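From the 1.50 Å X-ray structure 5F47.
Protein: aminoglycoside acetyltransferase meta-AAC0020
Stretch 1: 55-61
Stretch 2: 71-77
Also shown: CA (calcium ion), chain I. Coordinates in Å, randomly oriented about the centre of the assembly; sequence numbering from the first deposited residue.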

# COMPACT_ATOMS: atom_id res chain seq x y z
N ASN B 55 -2.89 6.14 -13.84
CA ASN B 55 -1.47 6.35 -14.06
C ASN B 55 -0.62 6.09 -12.82
O ASN B 55 0.58 6.42 -12.79
CB ASN B 55 -1.23 7.77 -14.57
CG ASN B 55 -1.95 8.03 -15.88
OD1 ASN B 55 -2.12 7.12 -16.69
ND2 ASN B 55 -2.37 9.28 -16.09
N ASN B 56 -1.24 5.50 -11.80
CA ASN B 56 -0.54 5.10 -10.58
C ASN B 56 -0.67 3.61 -10.30
O ASN B 56 -0.48 3.15 -9.17
CB ASN B 56 -1.09 5.89 -9.40
CG ASN B 56 -2.59 5.78 -9.28
OD1 ASN B 56 -3.21 4.82 -9.78
ND2 ASN B 56 -3.19 6.75 -8.59
N PHE B 57 -0.98 2.85 -11.35
CA PHE B 57 -1.18 1.42 -11.26
C PHE B 57 -0.51 0.76 -12.45
O PHE B 57 -0.78 1.14 -13.59
CB PHE B 57 -2.68 1.09 -11.22
CG PHE B 57 -2.98 -0.36 -11.10
CD1 PHE B 57 -2.74 -1.03 -9.91
CD2 PHE B 57 -3.53 -1.07 -12.17
CE1 PHE B 57 -3.04 -2.39 -9.78
CE2 PHE B 57 -3.84 -2.41 -12.05
CZ PHE B 57 -3.59 -3.08 -10.85
N TYR B 58 0.36 -0.20 -12.19
CA TYR B 58 1.09 -0.88 -13.26
C TYR B 58 1.10 -2.39 -13.04
O TYR B 58 1.41 -2.87 -11.96
CB TYR B 58 2.53 -0.37 -13.36
CG TYR B 58 2.66 1.03 -13.87
CD1 TYR B 58 2.60 1.29 -15.23
CD2 TYR B 58 2.89 2.08 -13.01
CE1 TYR B 58 2.74 2.58 -15.72
CE2 TYR B 58 3.03 3.37 -13.49
CZ TYR B 58 2.95 3.61 -14.84
OH TYR B 58 3.10 4.89 -15.33
N VAL B 59 0.83 -3.11 -14.12
CA VAL B 59 0.72 -4.56 -14.12
C VAL B 59 1.81 -5.14 -15.01
O VAL B 59 1.99 -4.69 -16.15
CB VAL B 59 -0.65 -5.03 -14.63
CG1 VAL B 59 -0.76 -6.54 -14.54
CG2 VAL B 59 -1.78 -4.37 -13.85
N PHE B 60 2.55 -6.11 -14.50
CA PHE B 60 3.55 -6.80 -15.32
C PHE B 60 3.14 -8.25 -15.47
O PHE B 60 2.74 -8.87 -14.49
CB PHE B 60 4.94 -6.70 -14.70
CG PHE B 60 5.48 -5.30 -14.65
CD1 PHE B 60 5.05 -4.41 -13.67
CD2 PHE B 60 6.40 -4.86 -15.59
CE1 PHE B 60 5.54 -3.12 -13.62
CE2 PHE B 60 6.89 -3.57 -15.54
CZ PHE B 60 6.44 -2.70 -14.56
N VAL B 61 3.23 -8.78 -16.68
CA VAL B 61 2.85 -10.17 -16.91
C VAL B 61 3.94 -10.99 -17.58
O VAL B 61 4.84 -10.47 -18.25
CB VAL B 61 1.56 -10.28 -17.75
CG1 VAL B 61 0.41 -9.57 -17.04
CG2 VAL B 61 1.75 -9.72 -19.16
CA CA I . -3.50 5.89 -18.28
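Stretch 2 (71-77) GLTSYVL

Residues 71-77 belong to an extended β-strand that runs antiparallel to the strand 57-61, the two N-to-C directions differing by 169° and the axes approaching to 4.7 Å. The register pairs G71 with V61, L72 with F60, T73 with V59, S74 with Y58 and Y75 with F57, so that hydrogen-bonded and non-hydrogen-bonded pairs alternate.

At G71, fully extended at phi/psi 180/174, the CA-CA separation of the register is shortest, with G71 CA 4.0 Å from V61 CA; G71 CA also lies 3.1 Å from F60 O. A CB in ideal position here would clash with F60 O at 2.9 Å. L72 then closes a two-way backbone pair: L72 N donates to F60 O (2.8 Å), and F60 N to L72 O (3.0 Å). Its side chain (chi1 p, chi2 p) lies on the same face as F60, with L72 CD1 4.0 Å from F60 CD1. T73 points to the other face, where T73 CG2 lies 4.3 Å from V59 CG2 and T73 CB 4.0 Å from F57 CE1.

S74 is held most elaborately. S74 O accepts from Y58 N at 2.9 Å, whereas the return bond from S74 N to Y58 O, also 2.9 Å, is weak because its angle at hydrogen is only 128°. The p rotamer brings S74 OG within 2.9 Å of the same Y58 O, to which it donates. Y75 shares the face of T73; its ring receives F57 CD1 over one face, 3.6 Å from Y75 CE2, with the ring planes inclined at 54°.

Beyond the last bridge, V76 N donates to N56 O, in the loop before the strand, at 2.8 Å in a nearly linear bond. V76 CG2 meets the edge of the Y58 ring, 4.1 Å from Y58 CE2. A water bridges N56 O and V76 O, while L77 makes no contact with stretch 1.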

# COMPACT_ATOMS: atom_id res chain seq x y z
N GLY B 71 2.22 -13.03 -13.16
CA GLY B 71 2.22 -11.59 -13.21
C GLY B 71 2.21 -10.96 -11.84
O GLY B 71 2.09 -11.67 -10.84
N LEU B 72 2.32 -9.64 -11.81
CA LEU B 72 2.24 -8.92 -10.56
C LEU B 72 1.56 -7.58 -10.79
O LEU B 72 1.53 -7.06 -11.90
CB LEU B 72 3.62 -8.74 -9.91
CG LEU B 72 4.70 -7.81 -10.47
CD1 LEU B 72 4.38 -6.33 -10.23
CD2 LEU B 72 6.05 -8.17 -9.83
N THR B 73 1.01 -7.04 -9.72
CA THR B 73 0.34 -5.75 -9.74
C THR B 73 1.10 -4.81 -8.82
O THR B 73 1.65 -5.26 -7.80
CB THR B 73 -1.12 -5.87 -9.28
OG1 THR B 73 -1.14 -6.50 -7.99
CG2 THR B 73 -1.92 -6.72 -10.26
N SER B 74 1.12 -3.53 -9.17
CA SER B 74 1.88 -2.58 -8.35
C SER B 74 1.18 -1.21 -8.34
O SER B 74 0.56 -0.81 -9.33
CB SER B 74 3.35 -2.48 -8.83
OG SER B 74 3.42 -1.95 -10.14
N TYR B 75 1.25 -0.54 -7.19
CA TYR B 75 0.66 0.78 -6.97
C TYR B 75 1.75 1.80 -6.69
O TYR B 75 2.64 1.56 -5.87
CB TYR B 75 -0.30 0.76 -5.77
CG TYR B 75 -1.52 -0.10 -5.95
CD1 TYR B 75 -1.48 -1.46 -5.67
CD2 TYR B 75 -2.71 0.45 -6.39
CE1 TYR B 75 -2.61 -2.26 -5.82
CE2 TYR B 75 -3.87 -0.34 -6.55
CZ TYR B 75 -3.79 -1.70 -6.28
OH TYR B 75 -4.91 -2.50 -6.41
N VAL B 76 1.64 2.94 -7.35
CA VAL B 76 2.52 4.06 -7.05
C VAL B 76 1.99 4.80 -5.83
O VAL B 76 0.81 5.19 -5.78
CB VAL B 76 2.58 5.01 -8.25
CG1 VAL B 76 3.45 6.23 -7.93
CG2 VAL B 76 3.10 4.24 -9.47
N LEU B 77 2.86 4.99 -4.85
CA LEU B 77 2.55 5.82 -3.69
C LEU B 77 3.45 7.05 -3.66
O LEU B 77 4.63 6.96 -3.28
CB LEU B 77 2.70 5.01 -2.40
CG LEU B 77 1.97 3.66 -2.32
CD1 LEU B 77 2.28 2.99 -0.98
CD2 LEU B 77 0.46 3.80 -2.53
O HOH W 1 -1.45 3.92 -6.64
O HOH W 2 -5.11 7.53 -17.77
O HOH W 3 -2.87 7.70 -19.70
O HOH W 4 -2.74 3.57 -17.55
O HOH W 5 -1.44 5.31 -19.32